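Local coordinates for protein soluble lytic transglycosylase B3 (Pseudomonas aeruginosa, PDB 5ANZ) that probably cleaves the glycan strands of peptidoglycan as a calcium-binding lytic transglycosylase, taking part in turnover of the bacterial cell wall, at residues A175-D188 against M202-Q214. Numbering follows the deposited sequence.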
loop_
_atom_site.group_PDB
_atom_site.type_symbol
_atom_site.label_atom_id
_atom_site.label_comp_id
_atom_site.label_asym_id
_atom_site.label_seq_id
_atom_site.Cartn_x
_atom_site.Cartn_y
_atom_site.Cartn_z
ATOM N N ALA A 175 20.850 0.479 -3.263
ATOM C CA ALA A 175 20.295 -0.132 -4.461
ATOM C C ALA A 175 19.394 0.841 -5.227
ATOM O O ALA A 175 19.463 0.945 -6.449
ATOM C CB ALA A 175 19.529 -1.389 -4.097
ATOM N N GLN A 176 18.525 1.541 -4.509
ATOM C CA GLN A 176 17.625 2.469 -5.162
ATOM C C GLN A 176 18.387 3.664 -5.704
ATOM O O GLN A 176 18.021 4.220 -6.741
ATOM C CB GLN A 176 16.537 2.925 -4.194
ATOM C CG GLN A 176 15.678 1.779 -3.723
ATOM C CD GLN A 176 15.010 1.042 -4.870
ATOM O OE1 GLN A 176 14.602 1.647 -5.857
ATOM N NE2 GLN A 176 14.886 -0.283 -4.737
ATOM N N LEU A 177 19.450 4.062 -5.006
ATOM C CA LEU A 177 20.216 5.237 -5.410
ATOM C C LEU A 177 20.946 4.963 -6.728
ATOM O O LEU A 177 20.964 5.800 -7.623
ATOM C CB LEU A 177 21.213 5.637 -4.317
ATOM C CG LEU A 177 22.090 6.861 -4.599
ATOM C CD1 LEU A 177 21.248 8.086 -4.954
ATOM C CD2 LEU A 177 22.950 7.144 -3.391
ATOM N N LEU A 178 21.531 3.776 -6.857
ATOM C CA LEU A 178 22.148 3.409 -8.125
ATOM C C LEU A 178 21.101 3.380 -9.243
ATOM O O LEU A 178 21.352 3.833 -10.363
ATOM C CB LEU A 178 22.852 2.058 -8.009
ATOM C CG LEU A 178 23.861 1.777 -9.115
ATOM C CD1 LEU A 178 25.018 2.765 -9.034
ATOM C CD2 LEU A 178 24.359 0.346 -9.031
ATOM N N ALA A 179 19.913 2.879 -8.922
ATOM C CA ALA A 179 18.854 2.770 -9.909
ATOM C C ALA A 179 18.391 4.159 -10.344
ATOM O O ALA A 179 18.132 4.392 -11.525
ATOM C CB ALA A 179 17.690 1.957 -9.352
ATOM N N ALA A 180 18.285 5.076 -9.388
ATOM C CA ALA A 180 17.925 6.462 -9.696
ATOM C C ALA A 180 18.944 7.133 -10.615
ATOM O O ALA A 180 18.567 7.857 -11.534
ATOM C CB ALA A 180 17.770 7.278 -8.413
ATOM N N LEU A 181 20.231 6.906 -10.368
ATOM C CA LEU A 181 21.258 7.516 -11.209
ATOM C C LEU A 181 21.148 7.016 -12.648
ATOM O O LEU A 181 21.430 7.762 -13.583
ATOM C CB LEU A 181 22.665 7.242 -10.649
ATOM C CG LEU A 181 23.003 7.990 -9.348
ATOM C CD1 LEU A 181 24.252 7.407 -8.687
ATOM C CD2 LEU A 181 23.220 9.470 -9.647
ATOM N N LYS A 182 20.730 5.763 -12.831
ATOM C CA LYS A 182 20.560 5.221 -14.173
ATOM C C LYS A 182 19.409 5.900 -14.897
ATOM O O LYS A 182 19.468 6.107 -16.119
ATOM C CB LYS A 182 20.333 3.707 -14.127
ATOM C CG LYS A 182 21.505 2.949 -13.542
ATOM C CD LYS A 182 21.298 1.441 -13.624
ATOM C CE LYS A 182 22.529 0.693 -13.117
ATOM N NZ LYS A 182 22.254 -0.755 -12.870
ATOM N N ILE A 183 18.367 6.237 -14.141
ATOM C CA ILE A 183 17.242 6.986 -14.674
ATOM C C ILE A 183 17.701 8.361 -15.160
ATOM O O ILE A 183 17.347 8.792 -16.263
ATOM C CB ILE A 183 16.135 7.147 -13.630
ATOM C CG1 ILE A 183 15.584 5.765 -13.245
ATOM C CG2 ILE A 183 15.029 8.047 -14.184
ATOM C CD1 ILE A 183 14.540 5.802 -12.116
ATOM N N LEU A 184 18.515 9.036 -14.356
ATOM C CA LEU A 184 19.084 10.319 -14.781
ATOM C C LEU A 184 19.976 10.156 -16.002
ATOM O O LEU A 184 19.921 10.955 -16.925
ATOM C CB LEU A 184 19.876 10.972 -13.650
ATOM C CG LEU A 184 19.009 11.332 -12.446
ATOM C CD1 LEU A 184 19.842 11.949 -11.338
ATOM C CD2 LEU A 184 17.870 12.277 -12.881
ATOM N N GLN A 185 20.803 9.118 -15.998
ATOM C CA GLN A 185 21.699 8.851 -17.116
ATOM C C GLN A 185 20.907 8.638 -18.410
ATOM O O GLN A 185 21.317 9.096 -19.477
ATOM C CB GLN A 185 22.572 7.632 -16.803
ATOM C CG GLN A 185 23.553 7.276 -17.894
ATOM C CD GLN A 185 24.867 6.781 -17.332
ATOM O OE1 GLN A 185 25.408 7.363 -16.393
ATOM N NE2 GLN A 185 25.387 5.700 -17.896
ATOM N N HIS A 186 19.770 7.963 -18.309
ATOM C CA HIS A 186 18.970 7.684 -19.487
ATOM C C HIS A 186 18.187 8.907 -19.943
ATOM O O HIS A 186 17.792 8.999 -21.104
ATOM C CB HIS A 186 18.011 6.522 -19.241
ATOM C CG HIS A 186 17.399 5.982 -20.501
ATOM N ND1 HIS A 186 16.065 6.117 -20.793
ATOM C CD2 HIS A 186 17.963 5.336 -21.547
ATOM C CE1 HIS A 186 15.822 5.561 -21.974
ATOM N NE2 HIS A 186 16.948 5.082 -22.447
ATOM N N GLY A 187 17.969 9.842 -19.024
ATOM C CA GLY A 187 17.321 11.102 -19.349
ATOM C C GLY A 187 15.809 11.183 -19.193
ATOM O O GLY A 187 15.184 12.073 -19.789
ATOM N N ASP A 188 15.220 10.287 -18.401
ATOM C CA ASP A 188 13.764 10.311 -18.170
ATOM C C ASP A 188 13.302 11.634 -17.543
ATOM O O ASP A 188 12.164 12.079 -17.760
ATOM C CB ASP A 188 13.315 9.158 -17.258
ATOM C CG ASP A 188 13.313 7.792 -17.955
ATOM O OD1 ASP A 188 13.119 7.706 -19.190
ATOM O OD2 ASP A 188 13.477 6.783 -17.229
ATOM N N MET A 202 8.820 7.951 -6.148
ATOM C CA MET A 202 9.025 9.065 -7.078
ATOM C C MET A 202 7.765 9.480 -7.817
ATOM O O MET A 202 6.975 8.645 -8.261
ATOM C CB MET A 202 10.095 8.705 -8.113
ATOM C CG MET A 202 11.357 8.175 -7.510
ATOM S SD MET A 202 12.602 7.909 -8.796
ATOM C CE MET A 202 11.754 6.800 -9.902
ATOM N N GLY A 203 7.595 10.781 -7.978
ATOM C CA GLY A 203 6.679 11.279 -8.987
ATOM C C GLY A 203 5.212 10.954 -8.748
ATOM O O GLY A 203 4.786 10.777 -7.619
ATOM N N GLN A 204 4.452 10.901 -9.834
ATOM C CA GLN A 204 3.007 10.779 -9.722
ATOM C C GLN A 204 2.613 9.377 -9.323
ATOM O O GLN A 204 1.579 9.184 -8.677
ATOM C CB GLN A 204 2.326 11.150 -11.028
ATOM C CG GLN A 204 2.693 12.553 -11.492
ATOM C CD GLN A 204 1.652 13.169 -12.379
ATOM O OE1 GLN A 204 0.473 12.837 -12.293
ATOM N NE2 GLN A 204 2.078 14.099 -13.242
ATOM N N THR A 205 3.440 8.407 -9.702
ATOM C CA THR A 205 3.135 7.008 -9.416
ATOM C C THR A 205 3.677 6.553 -8.050
ATOM O O THR A 205 3.292 5.497 -7.541
ATOM C CB THR A 205 3.734 6.101 -10.500
ATOM O OG1 THR A 205 5.145 6.327 -10.548
ATOM C CG2 THR A 205 3.131 6.429 -11.862
ATOM N N GLN A 206 4.609 7.325 -7.494
ATOM C CA GLN A 206 5.349 6.954 -6.281
ATOM C C GLN A 206 6.042 5.603 -6.422
ATOM O O GLN A 206 6.149 4.835 -5.457
ATOM C CB GLN A 206 4.425 6.978 -5.062
ATOM C CG GLN A 206 3.915 8.403 -4.763
ATOM C CD GLN A 206 4.986 9.292 -4.143
ATOM O OE1 GLN A 206 5.376 9.101 -2.979
ATOM N NE2 GLN A 206 5.474 10.258 -4.914
ATOM N N PHE A 207 6.551 5.341 -7.628
ATOM C CA PHE A 207 7.458 4.210 -7.857
ATOM C C PHE A 207 8.818 4.447 -7.201
ATOM O O PHE A 207 9.386 5.523 -7.389
ATOM C CB PHE A 207 7.733 4.019 -9.344
ATOM C CG PHE A 207 6.615 3.395 -10.152
ATOM C CD1 PHE A 207 5.451 2.921 -9.564
ATOM C CD2 PHE A 207 6.791 3.243 -11.530
ATOM C CE1 PHE A 207 4.464 2.316 -10.354
ATOM C CE2 PHE A 207 5.823 2.631 -12.321
ATOM C CZ PHE A 207 4.665 2.167 -11.737
ATOM N N ILE A 208 9.388 3.456 -6.516
ATOM C CA ILE A 208 10.813 3.538 -6.174
ATOM C C ILE A 208 11.615 3.291 -7.459
ATOM O O ILE A 208 11.092 2.741 -8.425
ATOM C CB ILE A 208 11.210 2.533 -5.073
ATOM C CG1 ILE A 208 10.929 1.098 -5.519
ATOM C CG2 ILE A 208 10.470 2.838 -3.774
ATOM C CD1 ILE A 208 11.346 0.039 -4.483
ATOM N N PRO A 209 12.883 3.721 -7.484
ATOM C CA PRO A 209 13.663 3.637 -8.723
ATOM C C PRO A 209 13.685 2.250 -9.389
ATOM O O PRO A 209 13.502 2.178 -10.610
ATOM C CB PRO A 209 15.061 4.053 -8.261
ATOM C CG PRO A 209 14.746 5.126 -7.192
ATOM C CD PRO A 209 13.556 4.540 -6.459
ATOM N N THR A 210 13.900 1.176 -8.632
ATOM C CA THR A 210 13.962 -0.133 -9.285
ATOM C C THR A 210 12.592 -0.502 -9.896
ATOM O O THR A 210 12.529 -1.142 -10.951
ATOM C CB THR A 210 14.443 -1.247 -8.317
ATOM O OG1 THR A 210 13.572 -1.316 -7.182
ATOM C CG2 THR A 210 15.882 -0.983 -7.860
ATOM N N THR A 211 11.492 -0.084 -9.263
ATOM C CA THR A 211 10.183 -0.323 -9.854
ATOM C C THR A 211 9.981 0.501 -11.126
ATOM O O THR A 211 9.446 0.020 -12.126
ATOM C CB THR A 211 9.047 -0.005 -8.843
ATOM O OG1 THR A 211 9.175 -0.886 -7.723
ATOM C CG2 THR A 211 7.681 -0.166 -9.491
ATOM N N HIS A 212 10.429 1.752 -11.104
ATOM C CA HIS A 212 10.415 2.554 -12.311
ATOM C C HIS A 212 11.180 1.847 -13.436
ATOM O O HIS A 212 10.683 1.730 -14.561
ATOM C CB HIS A 212 11.032 3.938 -12.048
ATOM C CG HIS A 212 11.170 4.777 -13.278
ATOM N ND1 HIS A 212 10.240 5.728 -13.637
ATOM C CD2 HIS A 212 12.123 4.786 -14.243
ATOM C CE1 HIS A 212 10.619 6.291 -14.772
ATOM N NE2 HIS A 212 11.750 5.753 -15.153
ATOM N N ASN A 213 12.370 1.353 -13.129
ATOM C CA ASN A 213 13.208 0.795 -14.176
ATOM C C ASN A 213 12.649 -0.496 -14.781
ATOM O O ASN A 213 12.975 -0.830 -15.920
ATOM C CB ASN A 213 14.631 0.577 -13.646
ATOM C CG ASN A 213 15.417 1.876 -13.558
ATOM O OD1 ASN A 213 14.994 2.902 -14.104
ATOM N ND2 ASN A 213 16.577 1.836 -12.906
ATOM N N GLN A 214 11.796 -1.199 -14.035
ATOM C CA GLN A 214 11.182 -2.408 -14.567
ATOM C C GLN A 214 9.797 -2.169 -15.143
ATOM O O GLN A 214 9.409 -2.828 -16.101
ATOM C CB GLN A 214 11.098 -3.503 -13.502
ATOM C CG GLN A 214 10.475 -4.784 -14.043
ATOM C CD GLN A 214 10.660 -5.980 -13.129
ATOM O OE1 GLN A 214 11.321 -5.891 -12.093
ATOM N NE2 GLN A 214 10.074 -7.111 -13.514
#
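Gln176 sets CG anti to its carbonyl carbon and then bends at chi2 (-58°), which carries its amide across the start of helix 209-214, where it meets Thr210 twice. Gln176 OE1 accepts from Thr210 N on a lone pair in its carbonyl plane (2.9 Å). Gln176 NE2 donates a hydrogen bond to Thr210 OG1, which lies in the amide plane (3.0 Å). Gripped at both ends, the amide is fixed in rotation; it satisfies an N-H in the first turn, which has no helical acceptor of its own, and lies against Ile208 at the N-cap. Next along, Pro209 is a knob in the hole formed by Gln176, Ala179, Ala180 and Ile183, its CB 3.5 Å from Ala179 CB. Here the axes of the two short helical segments come within 8.6 Å, at 45° to each other.

Farther on, in the conformer described here, Asn213 ND2 reaches Ala179 O from above the carbonyl plane, a longer bond (3.3 Å) on the face opposite that used by Ile183 N. Ile183 CD1 touches Met202 CE and, obliquely, the His212 ring, 3.4 Å from His212 CD2. With CG anti to its backbone N (chi1 175°), His212 points NE2 at Asp188 OD2, 2.9 Å away at the ring edge; the carboxylate is steeply tilted to the ring. Asp188 OD1 accepts from Arg225 N, linking this end to the calcium-binding loop of Asp218 and Lys224.

Ile208 and Thr211 bind N-acetylglucosamine in another structure of this protein, though no sugar is bound here, so the packing probably supports one side of that site. Helices 48-61 and 66-73 pack on helix 170-186 through Leu177 and Leu181, while helix 231-244 meets Phe207 and Thr211.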